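Local coordinates for Cag pathogenicity island protein (Cag10) (Helicobacter pylori 26695, PDB 6IQT) that probably serves as a VirB8-like component of the Cag type IV secretion system, this chain being a construct that lacks both ends of the full-length membrane protein, at residues Q59-F65 and F154-I159. Residues are numbered along the deposited sequence.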
ATOM      1  N   GLN A  59       8.562 -17.905   2.120  1.00 25.57           N
ATOM      2  CA  GLN A  59       9.144 -18.403   0.869  1.00 27.17           C
ATOM      3  C   GLN A  59       8.847 -17.504  -0.331  1.00 25.43           C
ATOM      4  O   GLN A  59       9.579 -17.555  -1.329  1.00 27.30           O
ATOM      5  CB  GLN A  59       8.607 -19.803   0.574  1.00 29.91           C
ATOM      6  CG  GLN A  59       9.235 -20.875   1.401  1.00 42.28           C
ATOM      7  CD  GLN A  59      10.451 -21.425   0.719  1.00 60.86           C
ATOM      8  OE1 GLN A  59      10.364 -22.391  -0.043  1.00 64.85           O
ATOM      9  NE2 GLN A  59      11.596 -20.792   0.953  1.00 66.53           N
ATOM     10  N   TYR A  60       7.795 -16.701  -0.257  1.00 23.98           N
ATOM     11  CA  TYR A  60       7.439 -15.775  -1.324  1.00 22.98           C
ATOM     12  C   TYR A  60       8.014 -14.380  -1.139  1.00 27.70           C
ATOM     13  O   TYR A  60       7.694 -13.493  -1.938  1.00 26.01           O
ATOM     14  CB  TYR A  60       5.913 -15.669  -1.437  1.00 21.88           C
ATOM     15  CG  TYR A  60       5.337 -16.816  -2.189  1.00 28.61           C
ATOM     16  CD1 TYR A  60       5.254 -16.775  -3.572  1.00 27.31           C
ATOM     17  CD2 TYR A  60       4.917 -17.970  -1.528  1.00 30.27           C
ATOM     18  CE1 TYR A  60       4.740 -17.839  -4.279  1.00 30.70           C
ATOM     19  CE2 TYR A  60       4.403 -19.040  -2.227  1.00 37.36           C
ATOM     20  CZ  TYR A  60       4.323 -18.970  -3.607  1.00 42.88           C
ATOM     21  OH  TYR A  60       3.812 -20.027  -4.321  1.00 48.43           O
ATOM     22  N   CYS A  61       8.830 -14.152  -0.109  1.00 24.93           N
ATOM     23  CA  CYS A  61       9.330 -12.820   0.222  1.00 25.30           C
ATOM     24  C   CYS A  61      10.846 -12.767   0.081  1.00 31.20           C
ATOM     25  O   CYS A  61      11.553 -13.651   0.577  1.00 30.36           O
ATOM     26  CB  CYS A  61       8.943 -12.435   1.659  1.00 25.58           C
ATOM     27  SG  CYS A  61       7.177 -12.368   2.015  1.00 28.78           S
ATOM     28  N   ASP A  62      11.351 -11.730  -0.577  1.00 26.33           N
ATOM     29  CA  ASP A  62      12.775 -11.452  -0.466  1.00 30.43           C
ATOM     30  C   ASP A  62      13.142 -11.255   1.005  1.00 32.14           C
ATOM     31  O   ASP A  62      12.317 -10.841   1.827  1.00 28.91           O
ATOM     32  CB  ASP A  62      13.154 -10.210  -1.269  1.00 30.33           C
ATOM     33  CG  ASP A  62      14.647  -9.921  -1.218  1.00 39.85           C
ATOM     34  OD1 ASP A  62      15.419 -10.664  -1.856  1.00 34.66           O
ATOM     35  OD2 ASP A  62      15.060  -8.970  -0.511  1.00 36.27           O
ATOM     36  N   VAL A  63      14.394 -11.577   1.344  1.00 30.15           N
ATOM     37  CA  VAL A  63      14.855 -11.387   2.722  1.00 32.11           C
ATOM     38  C   VAL A  63      14.568  -9.966   3.195  1.00 31.25           C
ATOM     39  O   VAL A  63      14.163  -9.754   4.343  1.00 32.25           O
ATOM     40  CB  VAL A  63      16.351 -11.741   2.848  1.00 34.25           C
ATOM     41  CG1 VAL A  63      17.205 -10.846   1.949  1.00 32.26           C
ATOM     42  CG2 VAL A  63      16.799 -11.633   4.311  1.00 41.20           C
ATOM     43  N   SER A  64      14.719  -8.974   2.307  1.00 31.60           N
ATOM     44  CA  SER A  64      14.494  -7.585   2.707  1.00 30.93           C
ATOM     45  C   SER A  64      13.032  -7.264   2.982  1.00 38.60           C
ATOM     46  O   SER A  64      12.751  -6.209   3.556  1.00 33.34           O
ATOM     47  CB  SER A  64      15.032  -6.626   1.644  1.00 36.57           C
ATOM     48  OG  SER A  64      14.308  -6.720   0.422  1.00 34.00           O
ATOM     49  N   PHE A  65      12.098  -8.145   2.618  1.00 32.80           N
ATOM     50  CA  PHE A  65      10.684  -7.908   2.854  1.00 26.52           C
ATOM     51  C   PHE A  65      10.086  -8.809   3.934  1.00 29.32           C
ATOM     52  O   PHE A  65       8.929  -8.603   4.321  1.00 28.30           O
ATOM     53  CB  PHE A  65       9.914  -8.083   1.522  1.00 26.11           C
ATOM     54  CG  PHE A  65       8.449  -7.770   1.615  1.00 25.47           C
ATOM     55  CD1 PHE A  65       8.016  -6.469   1.848  1.00 30.73           C
ATOM     56  CD2 PHE A  65       7.504  -8.782   1.497  1.00 24.53           C
ATOM     57  CE1 PHE A  65       6.662  -6.173   1.951  1.00 27.00           C
ATOM     58  CE2 PHE A  65       6.153  -8.499   1.601  1.00 32.15           C
ATOM     59  CZ  PHE A  65       5.730  -7.192   1.826  1.00 30.03           C
ATOM     60  N   PHE A 154       9.648 -16.862  -7.282  1.00 25.13           N
ATOM     61  CA  PHE A 154       8.980 -15.560  -7.277  1.00 28.07           C
ATOM     62  C   PHE A 154       9.178 -14.894  -5.918  1.00 27.30           C
ATOM     63  O   PHE A 154       8.820 -15.481  -4.890  1.00 24.49           O
ATOM     64  CB  PHE A 154       7.494 -15.759  -7.566  1.00 26.30           C
ATOM     65  CG  PHE A 154       6.674 -14.501  -7.557  1.00 25.06           C
ATOM     66  CD1 PHE A 154       6.500 -13.767  -8.718  1.00 26.63           C
ATOM     67  CD2 PHE A 154       6.001 -14.102  -6.413  1.00 23.99           C
ATOM     68  CE1 PHE A 154       5.709 -12.631  -8.730  1.00 24.76           C
ATOM     69  CE2 PHE A 154       5.202 -12.956  -6.421  1.00 24.90           C
ATOM     70  CZ  PHE A 154       5.067 -12.219  -7.579  1.00 24.94           C
ATOM     71  N   LYS A 155       9.748 -13.681  -5.899  1.00 26.14           N
ATOM     72  CA  LYS A 155      10.035 -12.997  -4.637  1.00 26.35           C
ATOM     73  C   LYS A 155       9.442 -11.593  -4.599  1.00 24.27           C
ATOM     74  O   LYS A 155       9.715 -10.779  -5.481  1.00 24.32           O
ATOM     75  CB  LYS A 155      11.538 -12.907  -4.391  1.00 22.57           C
ATOM     76  CG  LYS A 155      12.237 -14.263  -4.340  1.00 23.55           C
ATOM     77  CD  LYS A 155      11.798 -15.064  -3.134  1.00 26.03           C
ATOM     78  CE  LYS A 155      12.588 -16.390  -3.098  1.00 36.76           C
ATOM     79  NZ  LYS A 155      12.221 -17.280  -1.951  1.00 42.52           N
ATOM     80  N   VAL A 156       8.678 -11.300  -3.539  1.00 22.80           N
ATOM     81  CA  VAL A 156       8.101  -9.975  -3.315  1.00 22.40           C
ATOM     82  C   VAL A 156       9.112  -9.111  -2.571  1.00 23.82           C
ATOM     83  O   VAL A 156       9.687  -9.539  -1.564  1.00 22.92           O
ATOM     84  CB  VAL A 156       6.784 -10.076  -2.524  1.00 23.69           C
ATOM     85  CG1 VAL A 156       6.226  -8.685  -2.203  1.00 18.83           C
ATOM     86  CG2 VAL A 156       5.759 -10.911  -3.318  1.00 29.99           C
ATOM     87  N   PHE A 157       9.314  -7.881  -3.052  1.00 20.72           N
ATOM     88  CA  PHE A 157      10.254  -6.961  -2.422  1.00 23.81           C
ATOM     89  C   PHE A 157       9.581  -5.829  -1.681  1.00 28.60           C
ATOM     90  O   PHE A 157      10.214  -5.220  -0.812  1.00 26.51           O
ATOM     91  CB  PHE A 157      11.197  -6.354  -3.469  1.00 25.00           C
ATOM     92  CG  PHE A 157      12.275  -7.286  -3.912  1.00 28.73           C
ATOM     93  CD1 PHE A 157      11.971  -8.401  -4.693  1.00 27.87           C
ATOM     94  CD2 PHE A 157      13.600  -7.055  -3.560  1.00 29.63           C
ATOM     95  CE1 PHE A 157      12.978  -9.281  -5.109  1.00 25.17           C
ATOM     96  CE2 PHE A 157      14.612  -7.925  -3.980  1.00 31.48           C
ATOM     97  CZ  PHE A 157      14.299  -9.039  -4.755  1.00 29.24           C
ATOM     98  N   ASP A 158       8.327  -5.536  -1.995  1.00 26.70           N
ATOM     99  CA  ASP A 158       7.629  -4.427  -1.357  1.00 25.58           C
ATOM    100  C   ASP A 158       6.148  -4.553  -1.649  1.00 29.18           C
ATOM    101  O   ASP A 158       5.740  -5.229  -2.601  1.00 22.95           O
ATOM    102  CB  ASP A 158       8.151  -3.082  -1.861  1.00 24.66           C
ATOM    103  CG  ASP A 158       8.190  -2.020  -0.762  1.00 41.49           C
ATOM    104  OD1 ASP A 158       7.438  -2.151   0.236  1.00 35.09           O
ATOM    105  OD2 ASP A 158       8.985  -1.061  -0.901  1.00 48.32           O
ATOM    106  N   ILE A 159       5.344  -3.862  -0.836  1.00 22.24           N
ATOM    107  CA  ILE A 159       3.902  -3.834  -1.020  1.00 25.51           C
ATOM    108  C   ILE A 159       3.400  -2.473  -0.560  1.00 36.54           C
ATOM    109  O   ILE A 159       3.973  -1.848   0.338  1.00 35.00           O
ATOM    110  CB  ILE A 159       3.202  -4.990  -0.262  1.00 24.84           C
ATOM    111  CG1 ILE A 159       1.754  -5.158  -0.725  1.00 28.07           C
ATOM    112  CG2 ILE A 159       3.242  -4.776   1.255  1.00 32.20           C
ATOM    113  CD1 ILE A 159       1.063  -6.386  -0.105  1.00 33.96           C
TER
HETATM  114  O   HOH W   1      13.249 -15.898   0.301  1.00 41.48           O
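The edge of a sheet can hold an interhelical loop through very few bonds. Here Lys155 NZ donates to Gln59 O (2.7 Å), and a water links the same amine to Cys61 O. Beside it, Val156 N donates to Tyr60 O and Asp62 N to Val156 O, both at 2.9 Å. Val156 thus uses its NH and its carbonyl to straddle Cys61, the pattern of a single parallel bridge. After Asp62 the loop turns: Asp62 OD2 accepts from Ser64 N (2.8 Å), making an Asx turn, and its CB sits 3.7 Å from the centroid of the Phe157 ring, a CH-pi contact over the face. Phe65 packs inward, with Val156 CG1 over its ring face and its CZ 3.5 Å from Ile159 CG2, while the Tyr60 and Phe154 rings meet edge to edge. Phe157 and Asp158 form a classic beta bulge opposite Tyr134, and Asp158 pairs with Ser46 and Arg85 of the second subunit. The loop between helices 50-59 and 66-80 is thereby fixed to strand 154-163, an outermost strand of the antiparallel sheet in this VirB8 domain, while Phe38 of helix 30-43 packs against Tyr60 and Val156.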